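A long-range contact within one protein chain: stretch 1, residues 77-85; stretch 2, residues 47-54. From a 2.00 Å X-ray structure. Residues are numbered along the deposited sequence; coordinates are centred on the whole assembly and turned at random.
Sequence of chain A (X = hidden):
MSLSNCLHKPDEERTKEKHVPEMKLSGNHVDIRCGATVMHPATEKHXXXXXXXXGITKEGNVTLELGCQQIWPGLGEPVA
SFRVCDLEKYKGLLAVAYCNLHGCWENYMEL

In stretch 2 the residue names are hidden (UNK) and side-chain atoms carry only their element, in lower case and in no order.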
# COMPACT_ATOMS: atom_id res chain seq x y z
N GLU A 77 1.64 -8.78 13.27
CA GLU A 77 0.63 -8.28 14.20
C GLU A 77 0.38 -6.81 13.93
O GLU A 77 1.23 -6.16 13.33
CB GLU A 77 1.11 -8.49 15.63
CG GLU A 77 1.45 -9.94 15.90
CD GLU A 77 1.64 -10.21 17.36
OE1 GLU A 77 0.63 -10.37 18.07
OE2 GLU A 77 2.80 -10.26 17.81
N PRO A 78 -0.80 -6.29 14.33
CA PRO A 78 -1.16 -4.90 13.99
C PRO A 78 -0.47 -3.86 14.86
O PRO A 78 -1.05 -3.33 15.81
CB PRO A 78 -2.68 -4.86 14.21
CG PRO A 78 -2.92 -5.94 15.25
CD PRO A 78 -1.95 -7.04 14.87
N VAL A 79 0.78 -3.58 14.51
CA VAL A 79 1.52 -2.45 15.03
C VAL A 79 1.97 -1.57 13.88
O VAL A 79 1.98 -2.00 12.71
CB VAL A 79 2.75 -2.91 15.83
CG1 VAL A 79 2.33 -3.85 16.95
CG2 VAL A 79 3.72 -3.62 14.92
N ALA A 80 2.35 -0.34 14.20
CA ALA A 80 2.94 0.55 13.22
C ALA A 80 3.69 1.68 13.89
O ALA A 80 3.48 1.96 15.07
CB ALA A 80 1.85 1.12 12.27
N SER A 81 4.58 2.34 13.15
CA SER A 81 5.05 3.63 13.62
C SER A 81 5.26 4.61 12.48
O SER A 81 5.50 4.23 11.33
CB SER A 81 6.34 3.48 14.45
OG SER A 81 7.33 2.72 13.80
N PHE A 82 5.12 5.89 12.82
CA PHE A 82 5.28 6.98 11.89
C PHE A 82 6.15 8.02 12.52
O PHE A 82 6.36 8.02 13.74
CB PHE A 82 3.93 7.59 11.53
CG PHE A 82 2.99 6.62 10.91
CD1 PHE A 82 2.31 5.69 11.68
CD2 PHE A 82 2.78 6.62 9.53
CE1 PHE A 82 1.43 4.80 11.10
CE2 PHE A 82 1.90 5.73 8.96
CZ PHE A 82 1.23 4.81 9.74
N ARG A 83 6.66 8.93 11.71
CA ARG A 83 7.35 10.07 12.27
C ARG A 83 6.87 11.27 11.50
O ARG A 83 7.18 11.43 10.32
CB ARG A 83 8.86 9.89 12.19
CG ARG A 83 9.63 10.89 13.03
CD ARG A 83 11.05 10.43 13.24
NE ARG A 83 11.35 10.29 14.66
CZ ARG A 83 11.85 9.20 15.21
NH1 ARG A 83 12.13 8.13 14.48
NH2 ARG A 83 12.08 9.17 16.52
N VAL A 84 6.08 12.10 12.16
CA VAL A 84 5.36 13.14 11.47
C VAL A 84 6.23 14.34 11.12
O VAL A 84 6.78 15.00 11.98
CB VAL A 84 4.16 13.62 12.31
CG1 VAL A 84 3.43 14.75 11.60
CG2 VAL A 84 3.22 12.45 12.57
N CYS A 85 6.33 14.62 9.82
CA CYS A 85 7.02 15.83 9.37
C CYS A 85 6.29 17.07 9.83
O CYS A 85 5.07 17.11 9.76
CB CYS A 85 7.14 15.84 7.85
SG CYS A 85 8.20 14.58 7.20
N UNK A 47 -7.83 -10.45 10.42
CA UNK A 47 -6.64 -9.62 10.47
C UNK A 47 -6.97 -8.13 10.44
O UNK A 47 -8.00 -7.72 9.92
c UNK A 47 -7.60 -9.70 5.39
c UNK A 47 -7.64 -10.91 6.08
c UNK A 47 -6.99 -8.61 5.95
c UNK A 47 -6.39 -8.70 7.20
c UNK A 47 -5.73 -9.96 9.29
c UNK A 47 -7.03 -10.99 7.35
c UNK A 47 -6.40 -9.88 7.92
o UNK A 47 -8.18 -9.57 4.14
N UNK A 48 -6.09 -7.33 11.04
CA UNK A 48 -6.09 -5.91 10.75
C UNK A 48 -5.07 -5.74 9.64
O UNK A 48 -3.88 -6.02 9.80
c UNK A 48 -5.32 -3.65 11.55
c UNK A 48 -7.01 -4.96 12.86
c UNK A 48 -6.71 -4.39 14.25
c UNK A 48 -5.76 -5.05 11.97
N UNK A 49 -5.58 -5.32 8.48
CA UNK A 49 -4.79 -5.28 7.27
C UNK A 49 -4.02 -4.00 7.12
O UNK A 49 -2.91 -3.99 6.56
N UNK A 50 -4.60 -2.89 7.59
CA UNK A 50 -3.91 -1.61 7.48
C UNK A 50 -4.05 -0.79 8.73
O UNK A 50 -5.05 -0.86 9.43
c UNK A 50 -4.42 -0.73 6.29
c UNK A 50 -4.17 -1.40 4.93
o UNK A 50 -5.82 -0.45 6.46
N UNK A 51 -3.03 0.01 9.00
CA UNK A 51 -3.07 1.01 10.04
C UNK A 51 -2.66 2.29 9.35
O UNK A 51 -1.53 2.39 8.85
c UNK A 51 -1.56 -1.12 12.92
c UNK A 51 -2.02 1.84 12.16
c UNK A 51 -2.60 -0.59 11.95
c UNK A 51 -2.13 0.67 11.21
N UNK A 52 -3.58 3.24 9.25
CA UNK A 52 -3.28 4.51 8.61
C UNK A 52 -3.20 5.60 9.64
O UNK A 52 -3.95 5.56 10.62
n UNK A 52 -5.95 4.81 4.74
n UNK A 52 -7.35 6.09 3.41
c UNK A 52 -4.33 3.95 6.38
n UNK A 52 -8.22 4.63 4.96
c UNK A 52 -4.34 4.87 7.57
c UNK A 52 -5.70 3.82 5.78
c UNK A 52 -7.17 5.18 4.36
N UNK A 53 -2.32 6.56 9.42
CA UNK A 53 -2.20 7.74 10.27
C UNK A 53 -2.51 8.99 9.46
O UNK A 53 -1.93 9.22 8.40
c UNK A 53 0.80 9.13 12.42
c UNK A 53 -1.60 8.75 13.10
c UNK A 53 -0.80 7.84 10.90
c UNK A 53 -0.65 8.98 11.93
N UNK A 54 -3.44 9.79 9.98
CA UNK A 54 -3.81 11.06 9.36
C UNK A 54 -3.41 12.22 10.26
O UNK A 54 -3.53 12.13 11.48
c UNK A 54 -5.84 10.09 8.16
c UNK A 54 -6.70 7.88 7.76
c UNK A 54 -6.22 8.84 8.63
c UNK A 54 -6.48 9.42 5.94
c UNK A 54 -5.99 10.38 6.82
c UNK A 54 -6.82 8.17 6.41
c UNK A 54 -5.32 11.13 9.11

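Position 47 has eight side-chain atoms: one carbon, then a six-carbon ring bearing a single oxygen. CA-to-CB runs sideways, the ring leads away, and the side chain makes no contact with stretch 1. A ring with one terminal oxygen is Tyr 47.

Position 48 carries four carbons, forked at the first, with one arm two carbons long, and these atoms meet Pro 78. That beta-branched, all-carbon pattern is Ile 48. Its CA-to-CB bond points toward stretch 1, and Ile 48 CB lies 3.8 Å from Pro 78 CB, an apolar contact where the CA atoms of Ile 48 and Pro 78 are 6.0 Å apart.

Position 49 has no side-chain atoms, so it is Gly 49. An ideal CB built here would point away from stretch 1 and be crowded by Tyr 47, with the ideal CB of Gly 49 at 3.4 Å from Tyr 47 CE1.

Position 50 has one carbon carrying an oxygen and a carbon, the signature of Thr 50. Its side chain makes no contact with stretch 1.

Position 51 repeats the four-carbon fork at the first carbon with one longer arm, and its atoms meet Pro 78, Val 79, Ala 80 and Phe 82, which identifies Ile 51. The long arm reaches the backbone of Pro 78 and Val 79: Ile 51 CD1 is 3.5 Å from Pro 78 C and 3.7 Å from Val 79 O. The closest pair with Ala 80 is Ile 51 CG2 to Ala 80 CB at 3.9 Å, and Ile 51 CD1 is almost as near. The small methyl of Ala 80 thus packs against a branched neighbour.

Position 52 shows three carbons, a nitrogen, then a carbon carrying two more nitrogens: a guanidinium, hence Arg 52. CA-to-CB points away, and NE and NH2 are hydrogen-bonded elsewhere in the structure.

Position 53 has four carbons forked at the second, in contact with Phe 82 and Val 84, which is Leu 53. Leu 53 CB sits 3.6 Å from the centroid of the Phe 82 ring, only 5° off the ring normal, a CH-pi contact over the face. Leu 53 CD2 lies 3.6 Å from Phe 82 CB and 4.1 Å from Val 84 CG2.

Position 54 has one carbon and a six-carbon ring without oxygen, and makes no contact with stretch 1, so it is Phe 54.

The two strands run roughly parallel, their N-to-C directions 24° apart, but their axes approach no closer than 7.8 Å and no hydrogen bond joins them. The contact is mostly side-chain packing, with some side chains also resting on backbone atoms. Pro 78, Ala 80, Phe 82 and Val 84 alternate toward stretch 2 and meet Ile 48, Ile 51 and Leu 53, burying 369 Å² in total. The Phe 82 ring offers a face to Leu 53 and its edge to Ile 51, with Phe 82 CZ 3.8 Å from Ile 51 O.

Stretch 2 47-54: YIGTIRLF
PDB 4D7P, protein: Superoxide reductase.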